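Long-range contact in Non-structural polyprotein (Sindbis virus, PDB 4GUA), which probably processes the alphavirus replicase polyprotein through its nsP2 cysteine protease, here joined to the nsP3 macro and zinc-binding regions: residues T385-S390 with V407-G412. Residues are numbered along the deposited sequence; the frame is centred on the assembly and turned at random.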
ATOM      1  N   THR A 385       2.397  30.142  22.895  1.00 67.88           N
ATOM      2  CA  THR A 385       2.368  28.963  23.758  1.00 66.92           C
ATOM      3  C   THR A 385       2.569  27.671  22.973  1.00 64.66           C
ATOM      4  O   THR A 385       2.760  26.609  23.566  1.00 62.33           O
ATOM      5  CB  THR A 385       1.063  28.881  24.600  1.00 69.34           C
ATOM      6  OG1 THR A 385      -0.081  28.914  23.740  1.00 76.72           O
ATOM      7  CG2 THR A 385       0.978  30.043  25.564  1.00 67.03           C
ATOM      8  N   SER A 386       2.526  27.749  21.647  1.00 67.09           N
ATOM      9  CA  SER A 386       2.816  26.575  20.832  1.00 65.32           C
ATOM     10  C   SER A 386       4.310  26.267  20.889  1.00 67.71           C
ATOM     11  O   SER A 386       4.740  25.162  20.568  1.00 72.37           O
ATOM     12  CB  SER A 386       2.362  26.784  19.388  1.00 64.17           C
ATOM     13  OG  SER A 386       3.108  27.808  18.759  1.00 65.91           O
ATOM     14  N   PHE A 387       5.087  27.252  21.329  1.00 65.07           N
ATOM     15  CA  PHE A 387       6.533  27.115  21.481  1.00 65.03           C
ATOM     16  C   PHE A 387       6.943  26.647  22.878  1.00 68.88           C
ATOM     17  O   PHE A 387       8.125  26.685  23.230  1.00 69.74           O
ATOM     18  CB  PHE A 387       7.236  28.425  21.126  1.00 67.86           C
ATOM     19  CG  PHE A 387       7.233  28.728  19.655  1.00 72.46           C
ATOM     20  CD1 PHE A 387       6.098  29.216  19.037  1.00 75.42           C
ATOM     21  CD2 PHE A 387       8.368  28.528  18.894  1.00 71.34           C
ATOM     22  CE1 PHE A 387       6.092  29.491  17.692  1.00 73.78           C
ATOM     23  CE2 PHE A 387       8.369  28.806  17.547  1.00 72.70           C
ATOM     24  CZ  PHE A 387       7.232  29.289  16.946  1.00 73.96           C
ATOM     25  N   THR A 388       5.959  26.262  23.688  1.00 69.64           N
ATOM     26  CA  THR A 388       6.225  25.712  25.014  1.00 69.26           C
ATOM     27  C   THR A 388       7.148  24.497  24.912  1.00 75.80           C
ATOM     28  O   THR A 388       8.267  24.529  25.425  1.00 76.47           O
ATOM     29  CB  THR A 388       4.929  25.328  25.740  1.00 65.73           C
ATOM     30  OG1 THR A 388       4.106  26.488  25.879  1.00 64.43           O
ATOM     31  CG2 THR A 388       5.232  24.762  27.124  1.00 68.22           C
ATOM     32  N   ASP A 389       6.680  23.413  24.293  1.00 82.63           N
ATOM     33  CA  ASP A 389       7.602  22.378  23.852  1.00 90.63           C
ATOM     34  C   ASP A 389       7.427  22.157  22.347  1.00 86.19           C
ATOM     35  O   ASP A 389       6.544  21.414  21.926  1.00 89.68           O
ATOM     36  CB  ASP A 389       7.290  21.086  24.614  1.00 96.97           C
ATOM     37  CG  ASP A 389       8.509  20.205  24.817  1.00104.14           C
ATOM     38  OD1 ASP A 389       9.495  20.335  24.054  1.00107.58           O
ATOM     39  OD2 ASP A 389       8.468  19.366  25.742  1.00102.29           O
ATOM     40  N   SER A 390       8.279  22.791  21.543  1.00 75.97           N
ATOM     41  CA  SER A 390       8.242  22.635  20.084  1.00 72.77           C
ATOM     42  C   SER A 390       9.418  21.829  19.498  1.00 76.61           C
ATOM     43  O   SER A 390       9.474  21.588  18.289  1.00 76.72           O
ATOM     44  CB  SER A 390       8.156  24.004  19.408  1.00 70.20           C
ATOM     45  OG  SER A 390       8.921  24.962  20.108  1.00 76.31           O
ATOM     46  N   VAL A 407      -0.656  24.029  15.436  1.00 71.13           N
ATOM     47  CA  VAL A 407       0.608  24.479  14.884  1.00 69.66           C
ATOM     48  C   VAL A 407       1.561  23.295  14.778  1.00 67.55           C
ATOM     49  O   VAL A 407       1.948  22.705  15.784  1.00 67.32           O
ATOM     50  CB  VAL A 407       1.236  25.570  15.758  1.00 71.01           C
ATOM     51  CG1 VAL A 407       2.534  26.062  15.141  1.00 74.45           C
ATOM     52  CG2 VAL A 407       0.258  26.718  15.944  1.00 72.96           C
ATOM     53  N   ILE A 408       1.912  22.943  13.546  1.00 63.64           N
ATOM     54  CA  ILE A 408       2.831  21.846  13.277  1.00 60.91           C
ATOM     55  C   ILE A 408       4.226  22.400  13.001  1.00 62.74           C
ATOM     56  O   ILE A 408       4.440  23.083  12.001  1.00 61.40           O
ATOM     57  CB  ILE A 408       2.378  21.056  12.048  1.00 55.93           C
ATOM     58  CG1 ILE A 408       0.977  20.497  12.269  1.00 53.93           C
ATOM     59  CG2 ILE A 408       3.366  19.948  11.734  1.00 60.97           C
ATOM     60  CD1 ILE A 408       0.387  19.842  11.042  1.00 56.77           C
ATOM     61  N   HIS A 409       5.182  22.100  13.872  1.00 62.14           N
ATOM     62  CA  HIS A 409       6.538  22.591  13.679  1.00 65.77           C
ATOM     63  C   HIS A 409       7.304  21.583  12.834  1.00 63.61           C
ATOM     64  O   HIS A 409       7.574  20.469  13.278  1.00 64.65           O
ATOM     65  CB  HIS A 409       7.233  22.778  15.034  1.00 67.33           C
ATOM     66  CG  HIS A 409       6.512  23.707  15.964  1.00 67.66           C
ATOM     67  ND1 HIS A 409       6.953  24.986  16.225  1.00 68.63           N
ATOM     68  CD2 HIS A 409       5.386  23.542  16.699  1.00 66.45           C
ATOM     69  CE1 HIS A 409       6.127  25.569  17.076  1.00 70.90           C
ATOM     70  NE2 HIS A 409       5.169  24.714  17.380  1.00 65.92           N
ATOM     71  N   ALA A 410       7.651  21.974  11.612  1.00 60.82           N
ATOM     72  CA  ALA A 410       8.374  21.086  10.713  1.00 63.46           C
ATOM     73  C   ALA A 410       9.786  21.613  10.495  1.00 64.59           C
ATOM     74  O   ALA A 410       9.971  22.757  10.085  1.00 67.82           O
ATOM     75  CB  ALA A 410       7.630  20.969   9.383  1.00 63.40           C
ATOM     76  N   VAL A 411      10.781  20.767  10.739  1.00 65.19           N
ATOM     77  CA  VAL A 411      12.173  21.198  10.666  1.00 74.06           C
ATOM     78  C   VAL A 411      12.871  20.687   9.415  1.00 74.35           C
ATOM     79  O   VAL A 411      13.194  19.503   9.296  1.00 67.94           O
ATOM     80  CB  VAL A 411      12.970  20.706  11.891  1.00 80.21           C
ATOM     81  CG1 VAL A 411      14.400  21.236  11.847  1.00 77.62           C
ATOM     82  CG2 VAL A 411      12.272  21.122  13.183  1.00 83.19           C
ATOM     83  N   GLY A 412      13.117  21.606   8.489  1.00 82.24           N
ATOM     84  CA  GLY A 412      13.850  21.291   7.280  1.00 82.93           C
ATOM     85  C   GLY A 412      15.337  21.264   7.565  1.00 78.97           C
ATOM     86  O   GLY A 412      15.793  21.787   8.582  1.00 76.38           O
TER
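Ser386 and Ser390, in the 3-10 segment and loop that follow helix 375-382, face alternate residues of strand 405-410, with CA atoms 6.7 Å apart for Ser386 and Val407 and 6.6 Å for Ser390 and His409. The imidazole of His409 carries most of the contact. Its CG lies anti to the carbonyl carbon, beside the backbone N. CE1 stands 3.8 Å above the centre of the Phe387 ring; with planes at 89° and centroids 4.9 Å apart, this is a T-shaped pair in which histidine supplies the edge. Ser390 CB lies over one imidazole face, 3.5 Å from the ring centroid and 12° off the normal, a CH-pi contact, while its OG bonds to Gly369 O. His409 NE2 is hydrogen-bonded to Thr400 OG1 of neighbouring strand 397-402; it also reaches Ser386 O at 3.2 Å, but the 122° angle at hydrogen makes that bond weak. Ser386 CB also meets Val407 CB at 4.0 Å. Both segments belong to the macro domain, where this contact joins the loop to a sheet strand. The imidazole is thus fixed by face and edge packing together with the NE2 bond to Thr400, the bond to Ser386 O being a weak addition.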